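Local coordinates for natterin-like protein (Lethenteron camtschaticum, PDB 6IUL) that probably recognises cell-surface glycans through a jacalin-like lectin domain and forms membrane pores with an aerolysin-type module, acting as a lamprey immune cytotoxin, at residues V47-T50 against D51-E55. Residues are numbered along the deposited sequence; the frame is centred on the assembly and turned at random.
Sequences VWLT and DGRRE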
ATOM      1  N   VAL A  47     -17.746 -30.419  -6.055  1.00 24.11           N
ATOM      2  CA  VAL A  47     -16.714 -29.431  -6.239  1.00 24.91           C
ATOM      3  C   VAL A  47     -17.346 -28.051  -6.318  1.00 26.01           C
ATOM      4  O   VAL A  47     -18.356 -27.832  -7.038  1.00 25.56           O
ATOM      5  CB  VAL A  47     -15.989 -29.684  -7.584  1.00 26.98           C
ATOM      6  CG1 VAL A  47     -14.908 -28.643  -7.840  1.00 32.39           C
ATOM      7  CG2 VAL A  47     -15.410 -31.096  -7.659  1.00 29.59           C
ATOM      8  N   TRP A  48     -16.723 -27.113  -5.602  1.00 26.17           N
ATOM      9  CA  TRP A  48     -17.133 -25.699  -5.611  1.00 27.98           C
ATOM     10  C   TRP A  48     -15.989 -24.819  -6.166  1.00 27.18           C
ATOM     11  O   TRP A  48     -14.809 -24.999  -5.779  1.00 27.00           O
ATOM     12  CB  TRP A  48     -17.394 -25.205  -4.197  1.00 28.73           C
ATOM     13  CG  TRP A  48     -18.568 -25.780  -3.469  1.00 31.33           C
ATOM     14  CD1 TRP A  48     -19.741 -25.135  -3.202  1.00 31.54           C
ATOM     15  CD2 TRP A  48     -18.650 -27.058  -2.813  1.00 30.05           C
ATOM     16  NE1 TRP A  48     -20.552 -25.938  -2.433  1.00 34.28           N
ATOM     17  CE2 TRP A  48     -19.911 -27.123  -2.176  1.00 33.56           C
ATOM     18  CE3 TRP A  48     -17.781 -28.136  -2.690  1.00 31.54           C
ATOM     19  CZ2 TRP A  48     -20.346 -28.265  -1.444  1.00 33.19           C
ATOM     20  CZ3 TRP A  48     -18.167 -29.241  -1.971  1.00 30.42           C
ATOM     21  CH2 TRP A  48     -19.455 -29.310  -1.341  1.00 33.31           C
ATOM     22  N   LEU A  49     -16.324 -23.895  -7.054  1.00 25.47           N
ATOM     23  CA  LEU A  49     -15.364 -22.928  -7.566  1.00 27.51           C
ATOM     24  C   LEU A  49     -15.556 -21.574  -6.908  1.00 28.62           C
ATOM     25  O   LEU A  49     -16.579 -21.316  -6.306  1.00 30.11           O
ATOM     26  CB  LEU A  49     -15.465 -22.808  -9.062  1.00 27.89           C
ATOM     27  CG  LEU A  49     -15.318 -24.110  -9.831  1.00 28.82           C
ATOM     28  CD1 LEU A  49     -15.417 -23.877 -11.336  1.00 31.36           C
ATOM     29  CD2 LEU A  49     -14.010 -24.799  -9.477  1.00 29.00           C
ATOM     30  N   THR A  50     -14.549 -20.712  -7.004  1.00 27.60           N
ATOM     31  CA  THR A  50     -14.562 -19.428  -6.308  1.00 27.21           C
ATOM     32  C   THR A  50     -15.597 -18.437  -6.883  1.00 28.86           C
ATOM     33  O   THR A  50     -15.838 -17.429  -6.239  1.00 33.46           O
ATOM     34  CB  THR A  50     -13.203 -18.747  -6.350  1.00 24.68           C
ATOM     35  OG1 THR A  50     -12.756 -18.688  -7.710  1.00 27.67           O
ATOM     36  CG2 THR A  50     -12.196 -19.483  -5.485  1.00 27.71           C
ATOM     37  N   ASP A  51     -16.209 -18.734  -8.027  1.00 28.68           N
ATOM     38  CA  ASP A  51     -17.344 -17.942  -8.543  1.00 32.44           C
ATOM     39  C   ASP A  51     -18.719 -18.506  -8.126  1.00 34.50           C
ATOM     40  O   ASP A  51     -19.721 -18.139  -8.680  1.00 35.17           O
ATOM     41  CB  ASP A  51     -17.308 -17.851 -10.087  1.00 30.99           C
ATOM     42  CG  ASP A  51     -17.473 -19.215 -10.771  1.00 33.11           C
ATOM     43  OD1 ASP A  51     -17.565 -20.245 -10.062  1.00 38.23           O
ATOM     44  OD2 ASP A  51     -17.487 -19.295 -12.041  1.00 32.06           O
ATOM     45  N   GLY A  52     -18.756 -19.412  -7.171  1.00 34.53           N
ATOM     46  CA  GLY A  52     -20.025 -19.934  -6.646  1.00 34.53           C
ATOM     47  C   GLY A  52     -20.589 -21.108  -7.440  1.00 31.43           C
ATOM     48  O   GLY A  52     -21.560 -21.702  -7.049  1.00 31.83           O
ATOM     49  N   ARG A  53     -19.969 -21.489  -8.544  1.00 33.23           N
ATOM     50  CA  ARG A  53     -20.442 -22.661  -9.250  1.00 32.92           C
ATOM     51  C   ARG A  53     -20.185 -23.904  -8.386  1.00 35.33           C
ATOM     52  O   ARG A  53     -19.229 -23.961  -7.611  1.00 34.78           O
ATOM     53  CB  ARG A  53     -19.757 -22.812 -10.605  1.00 37.26           C
ATOM     54  CG  ARG A  53     -20.125 -21.745 -11.650  1.00 37.14           C
ATOM     55  CD  ARG A  53     -19.214 -21.879 -12.861  1.00 37.21           C
ATOM     56  NE  ARG A  53     -19.422 -23.133 -13.583  1.00 40.51           N
ATOM     57  CZ  ARG A  53     -18.549 -23.684 -14.424  1.00 38.52           C
ATOM     58  NH1 ARG A  53     -18.828 -24.851 -15.021  1.00 41.15           N
ATOM     59  NH2 ARG A  53     -17.365 -23.122 -14.648  1.00 35.37           N
ATOM     60  N   ARG A  54     -21.010 -24.912  -8.572  1.00 34.90           N
ATOM     61  CA  ARG A  54     -20.989 -26.104  -7.747  1.00 41.02           C
ATOM     62  C   ARG A  54     -21.558 -27.271  -8.535  1.00 37.18           C
ATOM     63  O   ARG A  54     -22.594 -27.147  -9.176  1.00 33.70           O
ATOM     64  CB  ARG A  54     -21.831 -25.816  -6.508  1.00 44.33           C
ATOM     65  CG  ARG A  54     -22.248 -27.016  -5.737  1.00 51.90           C
ATOM     66  CD  ARG A  54     -22.908 -26.611  -4.454  1.00 52.52           C
ATOM     67  NE  ARG A  54     -24.218 -26.033  -4.668  1.00 58.46           N
ATOM     68  CZ  ARG A  54     -25.354 -26.623  -4.374  1.00 57.09           C
ATOM     69  NH1 ARG A  54     -25.378 -27.849  -3.896  1.00 61.74           N
ATOM     70  NH2 ARG A  54     -26.488 -25.984  -4.594  1.00 63.66           N
ATOM     71  N   GLU A  55     -20.875 -28.400  -8.506  1.00 37.06           N
ATOM     72  CA  GLU A  55     -21.383 -29.555  -9.206  1.00 36.86           C
ATOM     73  C   GLU A  55     -20.944 -30.887  -8.595  1.00 33.73           C
ATOM     74  O   GLU A  55     -19.892 -30.979  -7.993  1.00 34.21           O
ATOM     75  CB  GLU A  55     -20.979 -29.477 -10.688  1.00 39.52           C
ATOM     76  CG  GLU A  55     -21.977 -30.186 -11.608  1.00 46.79           C
ATOM     77  CD  GLU A  55     -21.737 -29.952 -13.109  1.00 52.48           C
ATOM     78  OE1 GLU A  55     -22.137 -30.829 -13.910  1.00 54.42           O
ATOM     79  OE2 GLU A  55     -21.123 -28.937 -13.491  1.00 57.31           O
TER
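Trp48 and Arg54 face each other as a non-hydrogen-bonded antiparallel pair, their side chains running side by side. With CG of Arg54 anti to its own backbone N (chi1 163°), the aliphatic chain lies against one face of the indole: CG makes a CH-pi contact 4.1 Å from the five-membered ring centroid, offset toward the rim, and CD comes within 3.2 Å of Trp48 NE1. The guanidinium passes beyond, tilted 21° from the ring plane; Lys32 adds a cation-pi contact to the same indole. Leu49 and Arg53 also run alongside one another, on the side that packs on Phe21, and Leu49 CD1 rests 3.9 Å from Arg53 NH2, which bonds to Asn22 O.

The Asp51 carboxylate folds back over the turn (chi1 64°), and OD1 accepts the backbone N-H of Arg53 (N to OD1 3.1 Å) from above its plane, an Asx turn; OD2 is held by Asn26. Gly52 N reaches Leu49 O at 3.0 Å, closing a type I turn, and Leu49 N bonds to Arg53 O. Gly52 takes the left-handed bulge position, where a side chain would jam against Asp51 O. Val47 and Glu55 exchange two backbone bonds. This is a 3:5 hairpin with a G1 beta bulge, leading into outer strand 54-58 of a four-stranded antiparallel wall of the jacalin-like beta-prism.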